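Local coordinates for protein AlyGC (Glaciecola chathamensis, PDB 5GKD) that probably cleaves alginate by beta-elimination, as a polysaccharide lyase of family 6 from a marine bacterium, at residues A[92-95]-A[99-102]; A[1-6]-A[12-17]. One frame throughout, in Å; residues are numbered along the deposited sequence.

Both contacts belong to the N-terminal part of the chain, which winds into a right-handed parallel beta-helix of the pectate lyase-like kind. Contact 2 comes first: strand 2-5 and the helix 8-17 that follows it lie at the very start of this solenoid. Contact 1 opens and closes later in the sequence, at the corner where the chain leaves strand 89-92 and enters strand 99-102. Their centres are 20 Å apart, with nearest atoms about 9 Å from each other, so they do not touch. One is an apolar pairing at the end of the solenoid, the other a polar corner on its wall that holds two phosphate ions.

Contact 1: residues A[92-95]-A[99-102]; sequences AFRR and VLAS. With PO4 (phosphate ion), chain I; PO4 (phosphate ion), chain G.
Arg94 and Leu100 face each other as an antiparallel, non-hydrogen-bonded pair, CA to CA 4.0 Å, where the chain turns a corner between strands 89-92 and 99-102 of the parallel beta-helix. Backbone bonds flank the pair. Ala101 N donates to Phe93 O at 3.0 Å, and Arg95 N to Val99 O at 2.8 Å. Phe93 is the centre of an inverse gamma turn, which bends the chain just before the pair.

The side chains of Arg94 and Leu100 share one face of this short two-stranded piece, and Leu100 CD1 rests 3.8 Å from Arg94 CB. Beyond that methylene the arginine leaves the partner strand: chi1 of 76° sets CG between N and C, and the chain then runs extended to its guanidinium. Phe93 CB lies near the methyl of Ala101, which also sits obliquely to the phenyl ring. Arg95 and Val99 meet through their CB atoms, 4.1 Å apart.

The two arginines diverge to separate phosphates, probably from the crystallisation liquor. Arg153 and Tyr129 also bind the ion held by Arg94, and Arg67 the one held by Arg95; Arg95 NH1 makes a salt bridge with Glu39. Arg94 presents the edge of its guanidinium, NH1 donating to O2 of the phosphate of chain G and NH2 adding a weak bond to the same oxygen. Arg95 instead spreads its grip over two oxygens of the phosphate of chain I, with Arg95 NE bonded to its O3 at 2.9 Å and Arg95 NH2 to its O2 at 2.6 Å.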
loop_
_atom_site.group_PDB
_atom_site.type_symbol
_atom_site.label_atom_id
_atom_site.label_comp_id
_atom_site.label_asym_id
_atom_site.label_seq_id
_atom_site.Cartn_x
_atom_site.Cartn_y
_atom_site.Cartn_z
ATOM N N ALA A 92 17.496 24.490 -4.474
ATOM C CA ALA A 92 17.728 25.054 -3.148
ATOM C C ALA A 92 18.813 26.114 -3.207
ATOM O O ALA A 92 19.865 25.908 -3.825
ATOM C CB ALA A 92 18.138 23.980 -2.149
ATOM N N PHE A 93 18.560 27.244 -2.547
ATOM C CA PHE A 93 19.526 28.330 -2.454
ATOM C C PHE A 93 20.489 28.105 -1.293
ATOM O O PHE A 93 20.743 28.998 -0.477
ATOM C CB PHE A 93 18.797 29.665 -2.312
ATOM C CG PHE A 93 18.199 30.179 -3.591
ATOM C CD1 PHE A 93 16.999 29.669 -4.073
ATOM C CD2 PHE A 93 18.812 31.206 -4.289
ATOM C CE1 PHE A 93 16.451 30.151 -5.237
ATOM C CE2 PHE A 93 18.254 31.699 -5.453
ATOM C CZ PHE A 93 17.079 31.161 -5.928
ATOM N N ARG A 94 21.010 26.890 -1.199
ATOM C CA ARG A 94 22.028 26.541 -0.221
ATOM C C ARG A 94 22.672 25.232 -0.648
ATOM O O ARG A 94 22.086 24.444 -1.401
ATOM C CB ARG A 94 21.448 26.397 1.195
ATOM C CG ARG A 94 20.702 25.103 1.379
ATOM C CD ARG A 94 20.057 24.947 2.740
ATOM N NE ARG A 94 19.386 23.662 2.803
ATOM C CZ ARG A 94 18.881 23.117 3.905
ATOM N NH1 ARG A 94 18.291 21.940 3.829
ATOM N NH2 ARG A 94 18.952 23.742 5.073
ATOM N N ARG A 95 23.893 25.014 -0.157
ATOM C CA ARG A 95 24.462 23.677 -0.146
ATOM C C ARG A 95 23.856 22.837 0.973
ATOM O O ARG A 95 23.426 21.703 0.745
ATOM C CB ARG A 95 25.983 23.744 0.021
ATOM C CG ARG A 95 26.626 22.363 0.149
ATOM C CD ARG A 95 28.140 22.456 0.198
ATOM N NE ARG A 95 28.733 21.132 0.132
ATOM C CZ ARG A 95 30.005 20.885 -0.168
ATOM N NH1 ARG A 95 30.838 21.881 -0.431
ATOM N NH2 ARG A 95 30.439 19.633 -0.207
ATOM N N VAL A 99 25.924 26.498 4.738
ATOM C CA VAL A 99 26.526 27.129 3.572
ATOM C C VAL A 99 25.397 27.505 2.626
ATOM O O VAL A 99 24.865 26.642 1.918
ATOM C CB VAL A 99 27.540 26.196 2.875
ATOM C CG1 VAL A 99 28.185 26.890 1.701
ATOM C CG2 VAL A 99 28.604 25.692 3.853
ATOM N N LEU A 100 25.043 28.790 2.601
ATOM C CA LEU A 100 23.879 29.331 1.908
ATOM C C LEU A 100 24.300 30.072 0.644
ATOM O O LEU A 100 25.476 30.337 0.406
ATOM C CB LEU A 100 23.100 30.294 2.818
ATOM C CG LEU A 100 22.173 29.866 3.967
ATOM C CD1 LEU A 100 22.320 28.415 4.355
ATOM C CD2 LEU A 100 22.359 30.786 5.160
ATOM N N ALA A 101 23.312 30.420 -0.168
ATOM C CA ALA A 101 23.498 31.340 -1.276
ATOM C C ALA A 101 22.838 32.673 -0.945
ATOM O O ALA A 101 21.748 32.706 -0.366
ATOM C CB ALA A 101 22.906 30.784 -2.570
ATOM N N SER A 102 23.509 33.761 -1.308
ATOM C CA SER A 102 22.985 35.112 -1.201
ATOM C C SER A 102 23.257 35.849 -2.508
ATOM O O SER A 102 24.119 35.456 -3.288
ATOM C CB SER A 102 23.619 35.875 -0.017
ATOM O OG SER A 102 23.047 35.487 1.224
HETATM P P PO4 I . 27.449 17.521 -0.482
HETATM O O1 PO4 I . 26.938 17.162 -1.857
HETATM O O2 PO4 I . 28.959 17.555 -0.492
HETATM O O3 PO4 I . 26.937 18.874 -0.042
HETATM O O4 PO4 I . 26.965 16.474 0.486
HETATM P P PO4 G . 15.485 22.140 6.169
HETATM O O1 PO4 G . 15.635 23.612 5.859
HETATM O O2 PO4 G . 16.826 21.437 6.239
HETATM O O3 PO4 G . 14.626 21.528 5.088
HETATM O O4 PO4 G . 14.814 21.965 7.511
#

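Contact 2: residues A[1-6]-A[12-17]; sequences ADLLVK and DQALKK
Ala14 meets Leu3 and Val5 in a contact made mainly by apolar side chains, between strand 2-5 and helix 8-17. Its methyl is the common partner of the two strand residues, which lie two apart and so point their CB atoms toward the helix from the same face of the strand. Val5 comes nearer, CG1 standing 3.5 Å from Ala14 CB. That branch lies anti to the carbonyl carbon, chi1 -63°, which turns it toward the alanine, and CG2 takes no part in the touch. Leu3 approaches with one branch of its fork: CD2 is 4.0 Å from Ala14 CB, and its own CB is 4.1 Å from the same methyl.

Leu3 also has a contact with the helix backbone, as CD2 packs 3.6 Å from Ala14 O. This is van der Waals contact with a carbonyl oxygen, and no hydrogen bond joins the two segments. The small alanine lets strand and helix approach closely, with 6.4 Å between the CA atoms of Leu3 and Ala14.

Helix 8-17 lies between strand 2-5 and its parallel neighbour 23-26 in the chain, at the N-terminal end of the parallel beta-helix, consistent with the cap that closes this end of the solenoid in pectate lyase-like folds.

Backbone hydrogen bonds hold the strand to strand 23-26 and the residue that follows it: Leu3 pairs with Asp23 and Ile25, and Val5 with Ile25 and Ala27. On the side of the helix turned away from strand 2-5, Leu15 packs on Phe38 and Ala40 of strand 35-41.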
loop_
_atom_site.group_PDB
_atom_site.type_symbol
_atom_site.label_atom_id
_atom_site.label_comp_id
_atom_site.label_asym_id
_atom_site.label_seq_id
_atom_site.Cartn_x
_atom_site.Cartn_y
_atom_site.Cartn_z
ATOM N N ALA A 1 34.253 34.666 -19.526
ATOM C CA ALA A 1 34.541 33.678 -20.570
ATOM C C ALA A 1 33.549 32.511 -20.506
ATOM O O ALA A 1 33.073 32.166 -19.428
ATOM C CB ALA A 1 35.962 33.172 -20.431
ATOM N N ASP A 2 33.249 31.905 -21.656
ATOM C CA ASP A 2 32.276 30.822 -21.757
ATOM C C ASP A 2 32.976 29.474 -21.655
ATOM O O ASP A 2 33.944 29.227 -22.371
ATOM C CB ASP A 2 31.497 30.898 -23.070
ATOM C CG ASP A 2 30.549 32.067 -23.123
ATOM O OD1 ASP A 2 30.348 32.716 -22.077
ATOM O OD2 ASP A 2 30.000 32.334 -24.209
ATOM N N LEU A 3 32.461 28.602 -20.790
ATOM C CA LEU A 3 33.034 27.295 -20.457
ATOM C C LEU A 3 31.991 26.215 -20.774
ATOM O O LEU A 3 31.189 25.830 -19.917
ATOM C CB LEU A 3 33.462 27.253 -18.978
ATOM C CG LEU A 3 34.672 28.063 -18.451
ATOM C CD1 LEU A 3 34.602 29.524 -18.788
ATOM C CD2 LEU A 3 34.805 27.934 -16.943
ATOM N N LEU A 4 32.006 25.738 -22.012
ATOM C CA LEU A 4 31.100 24.682 -22.447
ATOM C C LEU A 4 31.516 23.355 -21.822
ATOM O O LEU A 4 32.690 22.981 -21.879
ATOM C CB LEU A 4 31.138 24.577 -23.976
ATOM C CG LEU A 4 29.921 24.181 -24.822
ATOM C CD1 LEU A 4 30.349 23.331 -26.018
ATOM C CD2 LEU A 4 28.828 23.508 -24.026
ATOM N N VAL A 5 30.558 22.637 -21.230
ATOM C CA VAL A 5 30.821 21.345 -20.600
ATOM C C VAL A 5 29.773 20.333 -21.050
ATOM O O VAL A 5 28.607 20.675 -21.270
ATOM C CB VAL A 5 30.850 21.454 -19.065
ATOM C CG1 VAL A 5 31.985 22.361 -18.636
ATOM C CG2 VAL A 5 29.507 21.950 -18.516
ATOM N N LYS A 6 30.192 19.080 -21.200
ATOM C CA LYS A 6 29.317 18.047 -21.732
ATOM C C LYS A 6 29.152 16.855 -20.804
ATOM O O LYS A 6 28.442 15.913 -21.171
ATOM C CB LYS A 6 29.834 17.565 -23.100
ATOM C CG LYS A 6 29.869 18.650 -24.176
ATOM C CD LYS A 6 30.472 18.172 -25.482
ATOM C CE LYS A 6 30.523 19.301 -26.515
ATOM N NZ LYS A 6 31.234 18.870 -27.756
ATOM N N ASP A 12 32.406 19.751 -13.126
ATOM C CA ASP A 12 33.233 19.926 -11.935
ATOM C C ASP A 12 34.485 20.725 -12.249
ATOM O O ASP A 12 34.877 21.615 -11.484
ATOM C CB ASP A 12 33.640 18.568 -11.341
ATOM C CG ASP A 12 32.471 17.801 -10.733
ATOM O OD1 ASP A 12 31.467 18.428 -10.325
ATOM O OD2 ASP A 12 32.570 16.564 -10.657
ATOM N N GLN A 13 35.136 20.407 -13.371
ATOM C CA GLN A 13 36.408 21.045 -13.684
ATOM C C GLN A 13 36.201 22.488 -14.111
ATOM O O GLN A 13 36.988 23.361 -13.741
ATOM C CB GLN A 13 37.158 20.244 -14.753
ATOM C CG GLN A 13 37.708 18.907 -14.229
ATOM C CD GLN A 13 37.448 17.692 -15.155
ATOM O OE1 GLN A 13 37.453 17.795 -16.381
ATOM N NE2 GLN A 13 37.231 16.546 -14.547
ATOM N N ALA A 14 35.137 22.765 -14.864
ATOM C CA ALA A 14 34.838 24.152 -15.200
ATOM C C ALA A 14 34.536 24.971 -13.948
ATOM O O ALA A 14 35.004 26.104 -13.821
ATOM C CB ALA A 14 33.669 24.228 -16.178
ATOM N N LEU A 15 33.764 24.408 -13.009
ATOM C CA LEU A 15 33.426 25.135 -11.788
ATOM C C LEU A 15 34.679 25.509 -11.010
ATOM O O LEU A 15 34.759 26.593 -10.436
ATOM C CB LEU A 15 32.488 24.302 -10.910
ATOM C CG LEU A 15 32.007 24.968 -9.611
ATOM C CD1 LEU A 15 31.095 26.133 -9.930
ATOM C CD2 LEU A 15 31.317 23.994 -8.663
ATOM N N LYS A 16 35.671 24.619 -10.988
ATOM C CA LYS A 16 36.915 24.905 -10.284
ATOM C C LYS A 16 37.638 26.098 -10.899
ATOM O O LYS A 16 38.226 26.907 -10.180
ATOM C CB LYS A 16 37.809 23.665 -10.298
ATOM C CG LYS A 16 38.957 23.717 -9.320
ATOM C CD LYS A 16 39.703 22.397 -9.295
ATOM C CE LYS A 16 40.841 22.434 -8.281
ATOM N NZ LYS A 16 41.516 21.113 -8.158
ATOM N N LYS A 17 37.581 26.229 -12.225
ATOM C CA LYS A 17 38.260 27.283 -12.968
ATOM C C LYS A 17 37.468 28.581 -13.058
ATOM O O LYS A 17 38.044 29.613 -13.406
ATOM C CB LYS A 17 38.526 26.822 -14.401
ATOM C CG LYS A 17 39.694 25.887 -14.577
ATOM C CD LYS A 17 39.615 25.247 -15.955
ATOM C CE LYS A 17 39.477 26.296 -17.054
ATOM N NZ LYS A 17 40.315 27.509 -16.841
#